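DUF4785 domain-containing protein (Legionella pneumophila subsp. pneumophila, PDB 4KH9) is of unknown function, but binds calcium and is built from three domains, of which the central and C-terminal ones belong to the E-set clan. Local coordinates at residues I40-R52 and I252-S264. Sequence-based numbering, arbitrary orientation. Where two conformers were deposited one is given.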
loop_
_atom_site.group_PDB
_atom_site.type_symbol
_atom_site.label_atom_id
_atom_site.label_comp_id
_atom_site.label_asym_id
_atom_site.label_seq_id
_atom_site.Cartn_x
_atom_site.Cartn_y
_atom_site.Cartn_z
ATOM N N ILE A 40 5.415 -9.831 -6.417
ATOM C CA ILE A 40 6.648 -10.239 -5.734
ATOM C C ILE A 40 7.285 -9.012 -5.068
ATOM O O ILE A 40 7.954 -9.158 -4.043
ATOM C CB ILE A 40 7.675 -10.989 -6.664
ATOM C CG1 ILE A 40 8.198 -10.113 -7.834
ATOM C CG2 ILE A 40 7.112 -12.326 -7.178
ATOM C CD1 ILE A 40 9.657 -9.694 -7.720
ATOM N N SER A 41 7.064 -7.811 -5.647
ATOM C CA SER A 41 7.652 -6.569 -5.161
ATOM C C SER A 41 6.649 -5.444 -5.142
ATOM O O SER A 41 5.765 -5.414 -5.992
ATOM C CB SER A 41 8.826 -6.183 -6.055
ATOM O OG SER A 41 9.654 -5.228 -5.421
ATOM N N ASN A 42 6.796 -4.496 -4.198
ATOM C CA ASN A 42 5.927 -3.333 -4.117
ATOM C C ASN A 42 6.716 -2.105 -4.576
ATOM O O ASN A 42 6.398 -0.986 -4.159
ATOM C CB ASN A 42 5.307 -3.131 -2.692
ATOM C CG ASN A 42 6.271 -2.877 -1.555
ATOM O OD1 ASN A 42 7.488 -2.776 -1.752
ATOM N ND2 ASN A 42 5.726 -2.765 -0.323
ATOM N N VAL A 43 7.753 -2.304 -5.425
ATOM C CA VAL A 43 8.515 -1.181 -6.012
ATOM C C VAL A 43 7.500 -0.252 -6.711
ATOM O O VAL A 43 6.610 -0.725 -7.407
ATOM C CB VAL A 43 9.653 -1.639 -6.987
ATOM C CG1 VAL A 43 10.305 -0.454 -7.715
ATOM C CG2 VAL A 43 10.714 -2.448 -6.255
ATOM N N ARG A 44 7.602 1.038 -6.456
ATOM C CA ARG A 44 6.722 2.028 -7.021
ATOM C C ARG A 44 7.528 3.257 -7.425
ATOM O O ARG A 44 8.316 3.754 -6.625
ATOM C CB ARG A 44 5.607 2.405 -6.015
ATOM C CG ARG A 44 4.413 1.466 -6.011
ATOM C CD ARG A 44 3.600 1.592 -7.288
ATOM N NE ARG A 44 2.536 0.598 -7.386
ATOM C CZ ARG A 44 2.665 -0.576 -7.992
ATOM N NH1 ARG A 44 3.816 -0.917 -8.558
ATOM N NH2 ARG A 44 1.641 -1.416 -8.047
ATOM N N ARG A 45 7.330 3.734 -8.667
ATOM C CA ARG A 45 7.954 4.962 -9.124
ATOM C C ARG A 45 6.904 6.098 -9.251
ATOM O O ARG A 45 5.763 5.855 -9.614
ATOM C CB ARG A 45 8.686 4.754 -10.431
ATOM C CG ARG A 45 9.939 3.878 -10.256
ATOM C CD ARG A 45 10.706 3.666 -11.565
ATOM N NE ARG A 45 10.082 2.698 -12.457
ATOM C CZ ARG A 45 10.307 1.392 -12.412
ATOM N NH1 ARG A 45 11.141 0.886 -11.509
ATOM N NH2 ARG A 45 9.690 0.576 -13.261
ATOM N N SER A 46 7.317 7.318 -8.939
ATOM C CA SER A 46 6.522 8.553 -9.005
ATOM C C SER A 46 7.251 9.569 -9.850
ATOM O O SER A 46 8.464 9.769 -9.681
ATOM C CB SER A 46 6.306 9.116 -7.598
ATOM O OG SER A 46 5.787 10.446 -7.631
ATOM N N TYR A 47 6.516 10.233 -10.717
ATOM C CA TYR A 47 6.995 11.275 -11.613
ATOM C C TYR A 47 6.337 12.603 -11.229
ATOM O O TYR A 47 6.075 13.446 -12.069
ATOM C CB TYR A 47 6.674 10.893 -13.091
ATOM C CG TYR A 47 7.423 9.667 -13.585
ATOM C CD1 TYR A 47 7.017 8.382 -13.224
ATOM C CD2 TYR A 47 8.497 9.791 -14.459
ATOM C CE1 TYR A 47 7.719 7.253 -13.658
ATOM C CE2 TYR A 47 9.206 8.674 -14.893
ATOM C CZ TYR A 47 8.800 7.409 -14.508
ATOM O OH TYR A 47 9.497 6.318 -14.954
ATOM N N GLY A 48 6.002 12.750 -9.971
ATOM C CA GLY A 48 5.364 13.970 -9.505
ATOM C C GLY A 48 5.343 14.011 -8.006
ATOM O O GLY A 48 6.102 13.281 -7.344
ATOM N N TYR A 49 4.517 14.881 -7.473
ATOM C CA TYR A 49 4.383 15.012 -6.030
ATOM C C TYR A 49 2.959 15.443 -5.675
ATOM O O TYR A 49 2.193 15.901 -6.537
ATOM C CB TYR A 49 5.424 15.990 -5.433
ATOM C CG TYR A 49 5.221 17.449 -5.825
ATOM C CD1 TYR A 49 5.789 17.967 -6.990
ATOM C CD2 TYR A 49 4.511 18.323 -4.998
ATOM C CE1 TYR A 49 5.650 19.315 -7.328
ATOM C CE2 TYR A 49 4.330 19.661 -5.347
ATOM C CZ TYR A 49 4.912 20.153 -6.510
ATOM O OH TYR A 49 4.796 21.484 -6.826
ATOM N N LYS A 50 2.624 15.307 -4.378
ATOM C CA LYS A 50 1.328 15.702 -3.832
ATOM C C LYS A 50 1.560 16.394 -2.546
ATOM O O LYS A 50 2.443 15.968 -1.801
ATOM C CB LYS A 50 0.366 14.498 -3.615
ATOM C CG LYS A 50 -0.139 13.824 -4.877
ATOM C CD LYS A 50 -1.101 12.689 -4.557
ATOM C CE LYS A 50 -1.645 12.062 -5.817
ATOM N NZ LYS A 50 -2.358 10.789 -5.531
ATOM N N GLU A 51 0.816 17.477 -2.273
ATOM C CA GLU A 51 0.918 18.146 -0.981
ATOM C C GLU A 51 -0.393 18.784 -0.577
ATOM O O GLU A 51 -1.204 19.163 -1.425
ATOM C CB GLU A 51 2.023 19.209 -0.942
ATOM C CG GLU A 51 1.832 20.406 -1.879
ATOM C CD GLU A 51 2.936 21.439 -1.769
ATOM O OE1 GLU A 51 3.665 21.434 -0.751
ATOM O OE2 GLU A 51 3.043 22.286 -2.682
ATOM N N ARG A 52 -0.566 18.930 0.741
ATOM C CA ARG A 52 -1.693 19.612 1.344
ATOM C C ARG A 52 -1.274 21.020 1.551
ATOM O O ARG A 52 -0.179 21.260 2.032
ATOM C CB ARG A 52 -2.102 18.937 2.675
ATOM C CG ARG A 52 -2.559 17.504 2.500
ATOM C CD ARG A 52 -3.254 16.977 3.726
ATOM N NE ARG A 52 -4.099 15.834 3.380
ATOM C CZ ARG A 52 -4.963 15.259 4.210
ATOM N NH1 ARG A 52 -5.103 15.710 5.451
ATOM N NH2 ARG A 52 -5.696 14.230 3.805
ATOM N N ILE A 252 14.104 23.305 -8.759
ATOM C CA ILE A 252 13.562 22.580 -7.614
ATOM C C ILE A 252 13.162 21.186 -8.113
ATOM O O ILE A 252 12.422 21.058 -9.104
ATOM C CB ILE A 252 12.369 23.346 -6.946
ATOM C CG1 ILE A 252 12.745 24.784 -6.481
ATOM C CG2 ILE A 252 11.693 22.531 -5.830
ATOM C CD1 ILE A 252 13.653 24.933 -5.266
ATOM N N ILE A 253 13.694 20.156 -7.448
ATOM C CA ILE A 253 13.381 18.761 -7.705
ATOM C C ILE A 253 12.520 18.298 -6.542
ATOM O O ILE A 253 13.010 18.156 -5.406
ATOM C CB ILE A 253 14.635 17.853 -7.918
ATOM C CG1 ILE A 253 15.834 18.551 -8.656
ATOM C CG2 ILE A 253 14.263 16.476 -8.481
ATOM C CD1 ILE A 253 15.694 18.890 -10.088
ATOM N N ARG A 254 11.239 18.108 -6.804
ATOM C CA ARG A 254 10.298 17.684 -5.766
ATOM C C ARG A 254 9.554 16.450 -6.211
ATOM O O ARG A 254 8.954 16.445 -7.288
ATOM C CB ARG A 254 9.308 18.823 -5.448
ATOM C CG ARG A 254 8.216 18.420 -4.494
ATOM C CD ARG A 254 8.433 18.864 -3.085
ATOM N NE ARG A 254 7.309 18.488 -2.221
ATOM C CZ ARG A 254 6.319 19.305 -1.856
ATOM N NH1 ARG A 254 6.285 20.561 -2.292
ATOM N NH2 ARG A 254 5.359 18.873 -1.053
ATOM N N ARG A 255 9.623 15.382 -5.390
ATOM C CA ARG A 255 8.909 14.153 -5.662
ATOM C C ARG A 255 8.316 13.594 -4.378
ATOM O O ARG A 255 8.933 13.644 -3.324
ATOM C CB ARG A 255 9.824 13.096 -6.328
ATOM C CG ARG A 255 10.327 13.353 -7.761
ATOM C CD ARG A 255 9.245 13.160 -8.780
ATOM N NE ARG A 255 9.639 13.566 -10.137
ATOM C CZ ARG A 255 9.395 14.754 -10.692
ATOM N NH1 ARG A 255 8.829 15.728 -9.982
ATOM N NH2 ARG A 255 9.740 14.985 -11.947
ATOM N N SER A 256 7.127 13.026 -4.478
ATOM C CA SER A 256 6.499 12.334 -3.378
ATOM C C SER A 256 6.081 10.967 -3.877
ATOM O O SER A 256 5.873 10.779 -5.076
ATOM C CB SER A 256 5.345 13.118 -2.760
ATOM O OG SER A 256 4.182 12.950 -3.532
ATOM N N GLY A 257 6.086 9.996 -2.990
ATOM C CA GLY A 257 5.769 8.631 -3.376
ATOM C C GLY A 257 5.081 7.847 -2.296
ATOM O O GLY A 257 5.134 8.215 -1.125
ATOM N N HIS A 258 4.426 6.779 -2.735
ATOM C CA HIS A 258 3.642 5.860 -1.922
ATOM C C HIS A 258 3.894 4.427 -2.319
ATOM O O HIS A 258 4.153 4.164 -3.500
ATOM C CB HIS A 258 2.118 6.122 -2.095
ATOM C CG HIS A 258 1.604 7.498 -1.785
ATOM N ND1 HIS A 258 1.004 7.793 -0.572
ATOM C CD2 HIS A 258 1.504 8.578 -2.592
ATOM C CE1 HIS A 258 0.604 9.054 -0.663
ATOM N NE2 HIS A 258 0.881 9.565 -1.862
ATOM N N THR A 259 3.721 3.494 -1.391
ATOM C CA THR A 259 3.717 2.067 -1.704
ATOM C C THR A 259 2.929 1.384 -0.574
ATOM O O THR A 259 2.904 1.848 0.568
ATOM C CB THR A 259 5.066 1.413 -2.041
ATOM O OG1 THR A 259 4.724 0.236 -2.797
ATOM C CG2 THR A 259 5.914 1.062 -0.798
ATOM N N ALA A 260 2.187 0.345 -0.953
ATOM C CA ALA A 260 1.313 -0.391 -0.055
ATOM C C ALA A 260 2.001 -1.625 0.501
ATOM O O ALA A 260 2.833 -2.255 -0.152
ATOM C CB ALA A 260 0.034 -0.804 -0.791
ATOM N N PHE A 261 1.599 -1.996 1.706
ATOM C CA PHE A 261 2.051 -3.227 2.338
ATOM C C PHE A 261 0.936 -3.695 3.254
ATOM O O PHE A 261 0.090 -2.898 3.672
ATOM C CB PHE A 261 3.407 -3.072 3.070
ATOM C CG PHE A 261 3.422 -2.107 4.229
ATOM C CD1 PHE A 261 3.742 -0.755 4.034
ATOM C CD2 PHE A 261 3.179 -2.557 5.525
ATOM C CE1 PHE A 261 3.788 0.133 5.109
ATOM C CE2 PHE A 261 3.247 -1.677 6.607
ATOM C CZ PHE A 261 3.561 -0.337 6.393
ATOM N N SER A 262 0.887 -5.000 3.491
ATOM C CA SER A 262 -0.135 -5.611 4.350
ATOM C C SER A 262 0.421 -5.814 5.744
ATOM O O SER A 262 1.608 -6.100 5.901
ATOM C CB SER A 262 -0.591 -6.942 3.749
ATOM O OG SER A 262 -1.541 -7.568 4.589
ATOM N N TYR A 263 -0.442 -5.727 6.758
ATOM C CA TYR A 263 -0.014 -5.911 8.149
ATOM C C TYR A 263 -1.042 -6.735 8.939
ATOM O O TYR A 263 -2.230 -6.479 8.798
ATOM C CB TYR A 263 0.197 -4.539 8.811
ATOM C CG TYR A 263 0.474 -4.586 10.297
ATOM C CD1 TYR A 263 1.731 -4.912 10.777
ATOM C CD2 TYR A 263 -0.536 -4.328 11.226
ATOM C CE1 TYR A 263 1.999 -4.944 12.142
ATOM C CE2 TYR A 263 -0.276 -4.344 12.601
ATOM C CZ TYR A 263 0.999 -4.655 13.049
ATOM O OH TYR A 263 1.285 -4.709 14.382
ATOM N N SER A 264 -0.595 -7.667 9.814
ATOM C CA SER A 264 -1.551 -8.407 10.647
ATOM C C SER A 264 -1.034 -8.618 12.083
ATOM O O SER A 264 0.156 -8.511 12.358
ATOM C CB SER A 264 -1.896 -9.757 10.021
ATOM O OG SER A 264 -0.789 -10.643 10.012
#
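Arg-254 swings CG opposite its backbone N and is then turned out of line about CB-CG (chi2 101°), which lays the CG methylene of Arg-254 over one face of the Tyr-49 ring, 3.6 Å from the ring centroid and close to the ring normal, which defines a CH-pi contact. The first torsion of Tyr-49, with CG set between backbone N and carbonyl carbon, presents that ring face to Arg-254 CG. Beyond the bend, the rim atom CD2 of Tyr-49 lies over the centre of the Arg-254 guanidinium, the two planes 24° apart, and the guanidinium edge turns to Glu-51. There NH2 of Arg-254 gives OE1 of Glu-51 a salt-bridge hydrogen bond of 3.1 Å, with a weaker one from NH1; OE1 lies in the guanidinium plane but is approached from above its own carboxylate. Asp-243 holds NE of Arg-254, and a bound calcium ion lies about 7 Å from this side chain.

The contact joins the N-terminal domain to the E-set-like central one. Strand 44-46 runs roughly antiparallel to 252-264 at an axis separation of 6.7 Å, too far for backbone pairing, and bonds instead to strand 163-168; after Tyr-47 the chain turns into strand 48-52, which crosses 252-264 at 77°.

At this corner Ser-46 OG donates to Ser-256 O (2.6 Å) almost in line with the carbonyl, while accepting from Gly-48 N in an ST turn. Ser-256 N bonds Gly-48 O at 3.1 Å on a lone pair, and Ser-256 OG receives Lys-50 N. The Arg-255 guanidinium lies flat against the Tyr-47–Gly-48 peptide, its NH2 paired with Asp-157. Farther along, Thr-259 OG1 donates to Asn-42 O, and Asn-42 ND2 reaches both Ala-260 O, at 2.9 Å from above the carbonyl plane, and Thr-168.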